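Local coordinates for protein periplasmic beta-glucosidase (Pseudomonas aeruginosa, PDB 6R5T) that probably hydrolyses terminal, non-reducing beta-D-glucosyl residues in the periplasm, releasing beta-D-glucose, as a glycoside hydrolase of family 3, at residues L119-S124 and L251-H256; V155-Y160 and I171-K176; G21-V26 and R315-A320; K176-Y181 and T239-Q244. The protein carries 1 engineered substitution. One frame throughout, in Å; residues are numbered along the deposited sequence. Where two conformers were deposited one is given.

Interaction 1. Residues L119-S124 and L251-H256. Engineered in segment 251-256: Asn255 (natural residue Asp). With BGC (beta-D-glucopyranose), chain C; GAL (beta-D-galactopyranose), chain B.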
# COMPACT_ATOMS: atom_id res chain seq x y z
N LEU A 119 -20.74 27.71 -20.47
CA LEU A 119 -20.12 26.36 -20.53
C LEU A 119 -21.10 25.25 -20.91
O LEU A 119 -22.25 25.24 -20.48
CB LEU A 119 -19.50 26.07 -19.15
CG LEU A 119 -18.28 26.94 -18.87
CD1 LEU A 119 -18.02 26.98 -17.36
CD2 LEU A 119 -17.05 26.50 -19.67
N ASP A 120 -20.60 24.25 -21.65
CA ASP A 120 -21.39 23.10 -22.12
C ASP A 120 -21.04 21.82 -21.36
O ASP A 120 -21.79 20.86 -21.49
CB ASP A 120 -21.08 22.78 -23.58
CG ASP A 120 -21.23 23.95 -24.53
OD1 ASP A 120 -22.37 24.48 -24.61
OD2 ASP A 120 -20.20 24.41 -25.08
N MET A 121 -19.89 21.77 -20.69
CA MET A 121 -19.36 20.49 -20.17
C MET A 121 -18.54 20.74 -18.90
O MET A 121 -17.80 21.72 -18.82
CB MET A 121 -18.50 19.80 -21.22
CG MET A 121 -17.84 18.52 -20.69
SD MET A 121 -16.67 17.78 -21.87
CE MET A 121 -17.82 17.14 -23.06
N SER A 122 -18.69 19.84 -17.95
CA SER A 122 -17.77 19.78 -16.80
C SER A 122 -16.98 18.48 -16.84
O SER A 122 -17.56 17.42 -17.07
CB SER A 122 -18.48 19.92 -15.49
OG SER A 122 -17.51 19.90 -14.43
N PHE A 123 -15.72 18.59 -16.46
CA PHE A 123 -14.90 17.39 -16.16
C PHE A 123 -15.24 16.96 -14.73
O PHE A 123 -14.50 17.27 -13.79
CB PHE A 123 -13.44 17.75 -16.33
CG PHE A 123 -13.07 18.25 -17.71
CD1 PHE A 123 -13.49 17.61 -18.85
CD2 PHE A 123 -12.25 19.35 -17.82
CE1 PHE A 123 -13.11 18.12 -20.09
CE2 PHE A 123 -11.89 19.84 -19.06
CZ PHE A 123 -12.31 19.20 -20.18
N SER A 124 -16.36 16.30 -14.59
CA SER A 124 -17.00 15.95 -13.29
C SER A 124 -18.13 14.99 -13.64
O SER A 124 -18.65 15.08 -14.74
CB SER A 124 -17.50 17.21 -12.61
OG SER A 124 -18.09 17.00 -11.32
N LEU A 251 -18.16 10.17 -25.78
CA LEU A 251 -16.87 10.74 -26.14
C LEU A 251 -15.81 10.37 -25.09
O LEU A 251 -16.05 10.62 -23.86
CB LEU A 251 -17.05 12.26 -26.20
CG LEU A 251 -15.81 13.06 -26.53
CD1 LEU A 251 -15.32 12.71 -27.92
CD2 LEU A 251 -16.09 14.55 -26.41
N THR A 252 -14.68 9.84 -25.51
CA THR A 252 -13.53 9.69 -24.59
C THR A 252 -12.57 10.87 -24.75
O THR A 252 -12.19 11.25 -25.90
CB THR A 252 -12.85 8.35 -24.79
OG1 THR A 252 -12.49 8.23 -26.17
CG2 THR A 252 -13.75 7.19 -24.42
N ILE A 253 -12.10 11.42 -23.65
CA ILE A 253 -11.22 12.59 -23.65
C ILE A 253 -9.96 12.20 -22.91
O ILE A 253 -10.07 11.72 -21.78
CB ILE A 253 -11.90 13.79 -22.99
CG1 ILE A 253 -13.26 14.06 -23.61
CG2 ILE A 253 -10.97 14.99 -23.00
CD1 ILE A 253 -14.02 15.20 -22.99
N SER A 254 -8.80 12.46 -23.51
CA SER A 254 -7.52 12.26 -22.82
C SER A 254 -7.40 13.28 -21.69
O SER A 254 -8.01 14.36 -21.66
CB SER A 254 -6.36 12.38 -23.76
OG SER A 254 -5.97 13.74 -23.84
N ASN A 255 -6.55 12.93 -20.76
CA ASN A 255 -6.15 13.90 -19.75
C ASN A 255 -5.08 14.82 -20.32
O ASN A 255 -4.62 14.70 -21.50
CB ASN A 255 -5.74 13.11 -18.50
CG ASN A 255 -6.21 13.73 -17.22
OD1 ASN A 255 -5.89 14.88 -16.99
ND2 ASN A 255 -6.94 12.93 -16.41
N HIS A 256 -4.60 15.69 -19.49
CA HIS A 256 -3.86 16.87 -19.94
C HIS A 256 -2.42 16.48 -20.31
O HIS A 256 -1.67 16.11 -19.41
CB HIS A 256 -3.95 17.88 -18.81
CG HIS A 256 -3.39 19.18 -19.22
ND1 HIS A 256 -2.05 19.36 -19.49
CD2 HIS A 256 -4.01 20.36 -19.44
CE1 HIS A 256 -1.87 20.61 -19.88
NE2 HIS A 256 -3.04 21.25 -19.82
C2 BGC C . -8.96 17.79 -14.76
C3 BGC C . -8.03 18.32 -15.87
C4 BGC C . -6.66 18.59 -15.18
C5 BGC C . -6.18 17.23 -14.63
C6 BGC C . -4.87 17.34 -13.87
C1 BGC C . -8.35 16.53 -14.14
O1 BGC C . -9.20 16.21 -13.09
O2 BGC C . -10.27 17.46 -15.21
O3 BGC C . -8.55 19.57 -16.37
O4 BGC C . -5.75 19.07 -16.18
O5 BGC C . -7.05 16.82 -13.62
O6 BGC C . -4.46 16.04 -13.42
C1 GAL B . -5.19 20.37 -15.94
C2 GAL B . -6.25 21.48 -15.91
C3 GAL B . -5.52 22.82 -15.74
C4 GAL B . -4.70 22.75 -14.43
C5 GAL B . -3.76 21.53 -14.51
C6 GAL B . -3.00 21.32 -13.20
O2 GAL B . -6.99 21.46 -17.12
O3 GAL B . -6.53 23.85 -15.63
O4 GAL B . -5.67 22.58 -13.38
O5 GAL B . -4.50 20.28 -14.71
O6 GAL B . -2.19 20.12 -13.31
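Met121 and Ile253 meet tip to tip although they come from strands that are not neighbours in their sheet: the contact spans the inside of a barrel. The sulfur SD of Met121 stands 3.9 Å from CD1 of Ile253. An unbranched methionine suits this task, since its thin chain, CG anti to the backbone N (chi1 176°), can run far inward before bending at the sulfur. Ile253 answers with an extended arm, and the same CD1 also lies at the edge of the Phe123 ring, 4.2 Å from CE1. One methyl thus touches both a thioether and an aromatic edge, and the interface is wholly apolar.

Toward the strand ends the character changes from packing to sugar binding. Phe123 sits at the centre of an inverse gamma turn, and its CB is 3.4 Å from O2 of the glucose. Asn255, engineered in place of the natural Asp, brings OD1 to 3.3 Å from C5 of the glucose. That OD1 accepts the backbone N-H of His256 (2.9 Å to N) in the carbonyl plane, on a lone pair, while ND2 is held by the carbonyl of Val221; together these fix the amide's rotation. CD2 of His256 lies 3.7 Å from C1 of the galactose.

This is the interior of the TIM barrel of family 3, with the ligand at the C-terminal ends of its strands. Strands 172-178 and 218-221 lie between 121-122 and 251-253 in the sheet, and their Met172, Ala174 and Ala218 pack around Met121.

Interaction 2. Residues V155-Y160 and I171-K176. With BGC (beta-D-glucopyranose), chain C.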
# COMPACT_ATOMS: atom_id res chain seq x y z
N VAL A 155 -26.17 10.03 -9.58
CA VAL A 155 -26.91 11.26 -9.17
C VAL A 155 -26.29 12.52 -9.77
O VAL A 155 -27.00 13.39 -10.30
CB VAL A 155 -26.95 11.35 -7.62
CG1 VAL A 155 -27.37 12.70 -7.15
CG2 VAL A 155 -27.83 10.27 -7.06
N MET A 156 -24.98 12.64 -9.72
CA MET A 156 -24.26 13.80 -10.23
C MET A 156 -24.48 13.90 -11.75
O MET A 156 -24.79 14.98 -12.23
CB MET A 156 -22.76 13.66 -9.99
CG MET A 156 -22.34 13.75 -8.52
SD MET A 156 -22.36 15.41 -7.88
CE MET A 156 -21.18 16.28 -8.89
N VAL A 157 -24.32 12.80 -12.45
CA VAL A 157 -24.53 12.83 -13.92
C VAL A 157 -25.95 13.29 -14.25
O VAL A 157 -26.14 14.16 -15.11
CB VAL A 157 -24.24 11.46 -14.52
CG1 VAL A 157 -24.67 11.39 -15.96
CG2 VAL A 157 -22.75 11.15 -14.39
N ARG A 158 -26.95 12.69 -13.63
CA ARG A 158 -28.36 13.06 -13.91
C ARG A 158 -28.62 14.51 -13.58
O ARG A 158 -29.37 15.21 -14.35
CB ARG A 158 -29.29 12.09 -13.21
CG ARG A 158 -29.25 10.68 -13.79
CD ARG A 158 -30.34 9.80 -13.22
NE ARG A 158 -30.15 9.55 -11.80
CZ ARG A 158 -29.46 8.53 -11.26
NH1 ARG A 158 -28.88 7.60 -12.00
NH2 ARG A 158 -29.38 8.47 -9.94
N ALA A 159 -28.07 15.02 -12.48
CA ALA A 159 -28.29 16.41 -12.06
C ALA A 159 -27.65 17.38 -13.04
O ALA A 159 -28.26 18.43 -13.34
CB ALA A 159 -27.82 16.57 -10.65
N TYR A 160 -26.46 17.08 -13.53
CA TYR A 160 -25.77 17.96 -14.50
C TYR A 160 -26.54 17.98 -15.81
O TYR A 160 -26.75 19.08 -16.37
CB TYR A 160 -24.34 17.49 -14.77
CG TYR A 160 -23.30 17.72 -13.69
CD1 TYR A 160 -23.28 18.84 -12.89
CD2 TYR A 160 -22.23 16.85 -13.57
CE1 TYR A 160 -22.26 19.10 -12.00
CE2 TYR A 160 -21.22 17.07 -12.64
CZ TYR A 160 -21.20 18.22 -11.88
OH TYR A 160 -20.20 18.48 -10.99
N ILE A 171 -25.48 20.84 -18.55
CA ILE A 171 -24.10 20.64 -19.06
C ILE A 171 -23.90 19.14 -19.21
O ILE A 171 -24.52 18.32 -18.46
CB ILE A 171 -23.02 21.27 -18.19
CG1 ILE A 171 -22.94 20.59 -16.80
CG2 ILE A 171 -23.22 22.77 -18.10
CD1 ILE A 171 -21.92 21.18 -15.87
N MET A 172 -22.97 18.76 -20.06
CA MET A 172 -22.59 17.35 -20.21
C MET A 172 -21.58 16.99 -19.11
O MET A 172 -20.72 17.80 -18.76
CB MET A 172 -21.92 17.11 -21.57
CG MET A 172 -21.46 15.71 -21.75
SD MET A 172 -20.91 15.35 -23.48
CE MET A 172 -22.49 15.47 -24.32
N ALA A 173 -21.74 15.80 -18.55
CA ALA A 173 -20.82 15.26 -17.52
C ALA A 173 -19.73 14.48 -18.28
O ALA A 173 -20.06 13.61 -19.10
CB ALA A 173 -21.54 14.34 -16.59
N ALA A 174 -18.48 14.75 -17.99
CA ALA A 174 -17.33 13.94 -18.40
C ALA A 174 -16.81 13.27 -17.11
O ALA A 174 -16.04 13.88 -16.40
CB ALA A 174 -16.27 14.79 -19.08
N VAL A 175 -17.29 12.07 -16.86
CA VAL A 175 -16.96 11.29 -15.64
C VAL A 175 -15.45 11.01 -15.67
O VAL A 175 -14.86 10.75 -16.74
CB VAL A 175 -17.79 10.02 -15.48
CG1 VAL A 175 -17.63 9.03 -16.62
CG2 VAL A 175 -17.49 9.37 -14.14
N LYS A 176 -14.83 11.07 -14.49
CA LYS A 176 -13.34 10.92 -14.42
C LYS A 176 -13.00 10.19 -13.11
O LYS A 176 -13.85 10.13 -12.23
CB LYS A 176 -12.68 12.30 -14.52
CG LYS A 176 -12.85 13.21 -13.32
CD LYS A 176 -12.35 14.61 -13.58
CE LYS A 176 -12.36 15.51 -12.38
NZ LYS A 176 -11.94 16.88 -12.79
C2 BGC C . -8.96 17.79 -14.76
C3 BGC C . -8.03 18.32 -15.87
C4 BGC C . -6.66 18.59 -15.18
C5 BGC C . -6.18 17.23 -14.63
C6 BGC C . -4.87 17.34 -13.87
C1 BGC C . -8.35 16.53 -14.14
O1 BGC C . -9.20 16.21 -13.09
O2 BGC C . -10.27 17.46 -15.21
O3 BGC C . -8.55 19.57 -16.37
O4 BGC C . -5.75 19.07 -16.18
O5 BGC C . -7.05 16.82 -13.62
O6 BGC C . -4.46 16.04 -13.42
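The ring of Tyr160 enters as a wedge between two side chains of the facing strand, Ile171 and Ala173. The methyl of Ala173 lies at the ring's edge, 4.0 Å from CD2. On the other flank Ile171 crosses the tyrosine obliquely: its CG1 is 4.0 Å from CB of Tyr160, and CD1 of Ile171 lies 4.0 Å from CD1 of Tyr160. Ile171 holds CG1 between its backbone N and carbonyl carbon (chi1 65°), which lays this arm against the tyrosine. One turn earlier on the helix, CG2 of Val157 settles 4.1 Å from CB of Ala173, so the alanine is a low bump fitting the hollow between Val157 and Tyr160. A small residue here lets helix and strand come close.

The backbones join where Ile171 N donates to Tyr160 O (3.1 Å), a nearly straight bond of 169° whose donor stands above the carbonyl plane. The buried phenol hydroxyl is satisfied by Ser124 OG.

Strand 121-122, helix 146-161 and strand 172-178 form a beta-alpha-beta crossover of the TIM barrel. The helix lies outside, beside helix 100-116, while strand 172-178 runs between 121-122 and 218-221 and carries Lys176 to the glucose.

Interaction 3. Residues G21-V26 and R315-A320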
# COMPACT_ATOMS: atom_id res chain seq x y z
N GLY A 21 -9.24 18.05 -36.88
CA GLY A 21 -9.43 19.30 -36.11
C GLY A 21 -10.44 19.13 -34.98
O GLY A 21 -10.31 19.74 -33.93
N GLN A 22 -11.48 18.34 -35.20
CA GLN A 22 -12.54 18.10 -34.20
C GLN A 22 -11.97 17.44 -32.95
O GLN A 22 -12.59 17.61 -31.87
CB GLN A 22 -13.65 17.25 -34.77
CG GLN A 22 -14.49 18.07 -35.78
CD GLN A 22 -15.11 19.26 -35.11
OE1 GLN A 22 -15.92 19.09 -34.19
NE2 GLN A 22 -14.73 20.46 -35.53
N LEU A 23 -10.84 16.77 -33.07
CA LEU A 23 -10.30 15.96 -31.95
C LEU A 23 -9.44 16.83 -31.05
O LEU A 23 -8.96 16.33 -30.00
CB LEU A 23 -9.50 14.78 -32.50
CG LEU A 23 -10.20 13.95 -33.58
CD1 LEU A 23 -9.34 12.79 -33.96
CD2 LEU A 23 -11.61 13.51 -33.15
N ARG A 24 -9.25 18.10 -31.38
CA ARG A 24 -8.29 18.95 -30.67
C ARG A 24 -9.00 19.74 -29.60
O ARG A 24 -9.92 20.53 -29.91
CB ARG A 24 -7.62 19.88 -31.67
CG ARG A 24 -6.49 20.67 -31.06
CD ARG A 24 -5.75 21.40 -32.15
NE ARG A 24 -4.71 22.25 -31.62
CZ ARG A 24 -4.43 23.48 -32.05
NH1 ARG A 24 -5.14 24.00 -33.03
NH2 ARG A 24 -3.45 24.18 -31.50
N LEU A 25 -8.60 19.51 -28.33
CA LEU A 25 -9.15 20.21 -27.16
C LEU A 25 -8.02 21.03 -26.55
O LEU A 25 -7.01 20.45 -26.16
CB LEU A 25 -9.65 19.15 -26.19
CG LEU A 25 -10.00 19.63 -24.79
CD1 LEU A 25 -11.12 20.62 -24.83
CD2 LEU A 25 -10.40 18.41 -23.92
N VAL A 26 -8.19 22.34 -26.48
CA VAL A 26 -7.09 23.23 -26.06
C VAL A 26 -7.60 24.30 -25.11
O VAL A 26 -8.78 24.59 -25.07
CB VAL A 26 -6.39 23.88 -27.27
CG1 VAL A 26 -5.59 22.88 -28.04
CG2 VAL A 26 -7.40 24.56 -28.16
N ARG A 315 -16.76 11.14 -35.10
CA ARG A 315 -18.19 10.89 -34.89
C ARG A 315 -18.55 11.14 -33.42
O ARG A 315 -19.55 11.76 -33.16
CB ARG A 315 -18.59 9.48 -35.30
CG ARG A 315 -20.04 9.11 -35.00
CD ARG A 315 -20.18 8.43 -33.61
NE ARG A 315 -21.55 8.45 -33.11
CZ ARG A 315 -21.92 8.39 -31.83
NH1 ARG A 315 -21.03 8.34 -30.85
NH2 ARG A 315 -23.21 8.44 -31.53
N ASP A 316 -17.69 10.71 -32.51
CA ASP A 316 -17.99 10.89 -31.08
C ASP A 316 -18.00 12.37 -30.72
O ASP A 316 -18.86 12.79 -29.91
CB ASP A 316 -17.02 10.06 -30.23
CG ASP A 316 -17.18 8.55 -30.32
OD1 ASP A 316 -18.20 8.11 -30.89
OD2 ASP A 316 -16.26 7.84 -29.83
N VAL A 317 -17.08 13.17 -31.27
CA VAL A 317 -17.08 14.61 -30.97
C VAL A 317 -18.38 15.24 -31.52
O VAL A 317 -19.03 16.02 -30.81
CB VAL A 317 -15.83 15.29 -31.53
CG1 VAL A 317 -15.93 16.80 -31.38
CG2 VAL A 317 -14.58 14.75 -30.81
N LEU A 318 -18.71 14.92 -32.77
CA LEU A 318 -19.88 15.53 -33.43
C LEU A 318 -21.14 15.12 -32.69
O LEU A 318 -22.03 15.96 -32.51
CB LEU A 318 -19.91 15.10 -34.91
CG LEU A 318 -18.75 15.60 -35.76
CD1 LEU A 318 -18.95 15.10 -37.19
CD2 LEU A 318 -18.60 17.11 -35.73
N ALA A 319 -21.20 13.89 -32.24
CA ALA A 319 -22.40 13.40 -31.54
C ALA A 319 -22.55 14.13 -30.20
O ALA A 319 -23.66 14.42 -29.81
CB ALA A 319 -22.34 11.92 -31.35
N ALA A 320 -21.46 14.43 -29.50
CA ALA A 320 -21.55 15.21 -28.25
C ALA A 320 -22.09 16.60 -28.53
O ALA A 320 -22.97 17.10 -27.80
CB ALA A 320 -20.21 15.27 -27.58
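Two successive bends, chi1 -72° and chi2 -61°, fold Gln22 back so that its amide oxygen reaches the helix carrying Val317 and Leu318. OE1 lies 3.6 Å from CG1 of Val317 and 3.7 Å from CD2 of Leu318, whose side chain crosses the glutamine at about a right angle. Val317 has CG1 anti to its own N (chi1 172°), which turns both branches of the valine to the Gln22 carbonyl: O is 3.5 Å from CG1 and 3.6 Å from CG2. CG2 also meets CD2 of Leu23 at 4.0 Å. A beta-branched residue suits this spot because its two methyls serve two neighbours at once. The polar end of Gln22 is not left to these methyls alone, since Lys321 NZ donates to OE1.

The contact lies at the floor of the TIM barrel, just before its first strand, 24-26; that strand closes the barrel by bonding through Leu23 and Leu25 to Asn286. Helix 307-323 runs beneath the barrel, across the N-terminal ends of its strands, where Val317 also touches the inward-pointing Leu251 of strand 251-253. Helix 291-301 reaches Leu23 through Tyr292 and Leu296.

On the helix itself Arg315 NH1 makes a salt bridge to Asp316 OD1 (2.8 Å), in the guanidinium plane but on the anti side of the carboxylate. CB of Ala319 lies over the centre of one guanidinium face, 3.5 Å above it. Glu4 pairs with the same arginine, and Arg243 takes the other oxygen of Asp316.

Interaction 4. Residues K176-Y181 and T239-Q244. With BGC (beta-D-glucopyranose), chain C.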
# COMPACT_ATOMS: atom_id res chain seq x y z
N LYS A 176 -14.83 11.07 -14.49
CA LYS A 176 -13.34 10.92 -14.42
C LYS A 176 -13.00 10.19 -13.11
O LYS A 176 -13.85 10.13 -12.23
CB LYS A 176 -12.68 12.30 -14.52
CG LYS A 176 -12.85 13.21 -13.32
CD LYS A 176 -12.35 14.61 -13.58
CE LYS A 176 -12.36 15.51 -12.38
NZ LYS A 176 -11.94 16.88 -12.79
N HIS A 177 -11.81 9.62 -12.99
CA HIS A 177 -10.74 9.51 -13.96
C HIS A 177 -10.66 8.04 -14.36
O HIS A 177 -10.31 7.21 -13.53
CB HIS A 177 -9.41 9.98 -13.37
CG HIS A 177 -9.40 11.37 -12.87
ND1 HIS A 177 -9.70 11.67 -11.55
CD2 HIS A 177 -9.05 12.53 -13.48
CE1 HIS A 177 -9.54 12.99 -11.41
NE2 HIS A 177 -9.18 13.52 -12.54
N PHE A 178 -11.03 7.69 -15.59
CA PHE A 178 -11.20 6.27 -15.98
C PHE A 178 -9.82 5.74 -16.30
O PHE A 178 -9.25 6.12 -17.34
CB PHE A 178 -12.14 6.24 -17.18
CG PHE A 178 -12.61 4.87 -17.56
CD1 PHE A 178 -13.33 4.10 -16.68
CD2 PHE A 178 -12.37 4.37 -18.84
CE1 PHE A 178 -13.82 2.86 -17.05
CE2 PHE A 178 -12.81 3.09 -19.19
CZ PHE A 178 -13.54 2.33 -18.30
N ALA A 179 -9.21 4.87 -15.45
CA ALA A 179 -9.81 4.29 -14.26
C ALA A 179 -8.72 4.03 -13.22
O ALA A 179 -7.56 3.87 -13.57
CB ALA A 179 -10.50 2.99 -14.60
N LEU A 180 -9.19 3.87 -11.97
CA LEU A 180 -8.43 3.32 -10.82
C LEU A 180 -7.44 4.33 -10.26
O LEU A 180 -6.57 3.94 -9.47
CB LEU A 180 -7.68 2.04 -11.21
CG LEU A 180 -8.42 0.97 -12.01
CD1 LEU A 180 -7.55 -0.27 -12.12
CD2 LEU A 180 -9.78 0.67 -11.44
N TYR A 181 -7.56 5.59 -10.65
CA TYR A 181 -6.54 6.63 -10.38
C TYR A 181 -6.25 6.77 -8.87
O TYR A 181 -5.11 7.01 -8.48
CB TYR A 181 -7.06 7.90 -11.02
CG TYR A 181 -6.19 9.12 -10.93
CD1 TYR A 181 -4.82 9.11 -11.09
CD2 TYR A 181 -6.81 10.34 -10.74
CE1 TYR A 181 -4.08 10.29 -10.97
CE2 TYR A 181 -6.11 11.52 -10.69
CZ TYR A 181 -4.73 11.49 -10.77
OH TYR A 181 -4.05 12.68 -10.68
N THR A 239 -11.79 0.25 -25.01
CA THR A 239 -12.54 -0.37 -26.13
C THR A 239 -13.26 -1.63 -25.67
O THR A 239 -14.49 -1.62 -25.71
CB THR A 239 -11.65 -0.65 -27.34
OG1 THR A 239 -11.11 0.59 -27.83
CG2 THR A 239 -12.47 -1.28 -28.44
N ASP A 240 -12.54 -2.68 -25.25
CA ASP A 240 -13.18 -3.96 -24.87
C ASP A 240 -14.19 -3.73 -23.73
O ASP A 240 -15.33 -4.18 -23.78
CB ASP A 240 -12.13 -4.99 -24.53
CG ASP A 240 -11.21 -5.32 -25.70
OD1 ASP A 240 -11.54 -4.94 -26.83
OD2 ASP A 240 -10.16 -5.94 -25.47
N LEU A 241 -13.74 -3.08 -22.65
CA LEU A 241 -14.62 -2.88 -21.50
C LEU A 241 -15.59 -1.74 -21.78
O LEU A 241 -16.80 -1.94 -21.74
CB LEU A 241 -13.74 -2.60 -20.29
CG LEU A 241 -14.56 -2.35 -19.03
CD1 LEU A 241 -15.31 -3.60 -18.60
CD2 LEU A 241 -13.64 -1.82 -17.93
N LEU A 242 -15.09 -0.52 -21.96
CA LEU A 242 -15.99 0.66 -21.96
C LEU A 242 -16.99 0.59 -23.13
O LEU A 242 -18.13 0.92 -22.92
CB LEU A 242 -15.11 1.90 -22.07
CG LEU A 242 -15.84 3.24 -22.12
CD1 LEU A 242 -16.69 3.47 -20.88
CD2 LEU A 242 -14.84 4.36 -22.34
N ARG A 243 -16.55 0.19 -24.33
CA ARG A 243 -17.45 0.20 -25.52
C ARG A 243 -18.14 -1.14 -25.67
O ARG A 243 -19.38 -1.17 -25.70
CB ARG A 243 -16.65 0.56 -26.77
CG ARG A 243 -15.90 1.87 -26.63
CD ARG A 243 -16.79 3.01 -26.89
NE ARG A 243 -16.04 4.27 -26.95
CZ ARG A 243 -16.61 5.45 -27.11
NH1 ARG A 243 -17.92 5.54 -27.28
NH2 ARG A 243 -15.86 6.54 -27.09
N GLN A 244 -17.38 -2.21 -25.80
CA GLN A 244 -17.98 -3.52 -26.15
C GLN A 244 -18.79 -4.07 -24.97
O GLN A 244 -19.95 -4.47 -25.18
CB GLN A 244 -16.90 -4.41 -26.73
CG GLN A 244 -16.31 -3.81 -28.01
CD GLN A 244 -15.08 -4.50 -28.57
OE1 GLN A 244 -14.41 -5.28 -27.90
NE2 GLN A 244 -14.76 -4.18 -29.82
C2 BGC C . -8.96 17.79 -14.76
C3 BGC C . -8.03 18.32 -15.87
C4 BGC C . -6.66 18.59 -15.18
C5 BGC C . -6.18 17.23 -14.63
C6 BGC C . -4.87 17.34 -13.87
C1 BGC C . -8.35 16.53 -14.14
O1 BGC C . -9.20 16.21 -13.09
O2 BGC C . -10.27 17.46 -15.21
O3 BGC C . -8.55 19.57 -16.37
O4 BGC C . -5.75 19.07 -16.18
O5 BGC C . -7.05 16.82 -13.62
O6 BGC C . -4.46 16.04 -13.42
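Before it hands Phe178 to Leu241 and Leu242 of helix 235-245, strand 172-178 spends two residues on the sugar. Lys176 runs straight beyond CG and plants NZ between two hydroxyls of the glucose, 2.8 Å from O1 and 3.0 Å from O2; the carbonyl of Phe123 is a further partner. A lysine suits this place, its long chain carrying a donor with several N-H groups. His177 follows through a cis peptide bond. Its NE2 and O1 of the same glucose lie 2.7 Å apart in a nearly straight hydrogen bond (165°), with O1 at the ring edge. Asp128 holds ND1. CG of Lys176 covers one face of the imidazole and CE2 of Tyr181 the opposite one, so the ring is clamped as well as bonded.

These residues stand at the C-terminal end of a TIM-barrel strand, where such barrels carry their active sites; Lys176 and His177 belong to the glycan pocket. Phe178 turns the other way, outward to the helix layer, with CG anti to its backbone N (chi1 -170°). CE2 packs 3.9 Å from CB of Leu242, and CZ 4.2 Å from CD2 of Leu241. The leucines cross the ring obliquely, and Tyr208 meets it edge-to-face. A flat, wide side chain suits the distance, the CA atoms of Phe178 and Leu242 being 9.5 Å apart. The helix is widened here by a pi-type turn, in which Thr239 O accepts from both Arg243 N and Gln244 N, the latter at 3.0 Å. Another cis peptide bond precedes Ala179, and further on Tyr181 OH bonds to Arg137, which is itself hydrogen-bonded to the glucose.

All four contacts are buried and belong to one TIM barrel, but they occupy different layers. Interaction 1 fills the inside; interactions 2 and 4 join helices to the strand layer from outside, and interaction 3 sets a helix against the barrel floor, at the N-terminal ends of the strands. Interactions 2 and 4 share strand 172-178 and Lys176, their helices lying on different parts of the barrel wall. Chemistry follows place: all four pack apolar groups, interaction 2 adds a main-chain hydrogen bond, and interaction 3 sets a glutamine's oxygens against methyls. Interactions 1, 2 and 4 reach the glucose, whereas interaction 3 lies at the opposite end. Asp316 and Arg243 link interactions 3 and 4 by a salt bridge, and Ser124 with Tyr160 links 1 and 2.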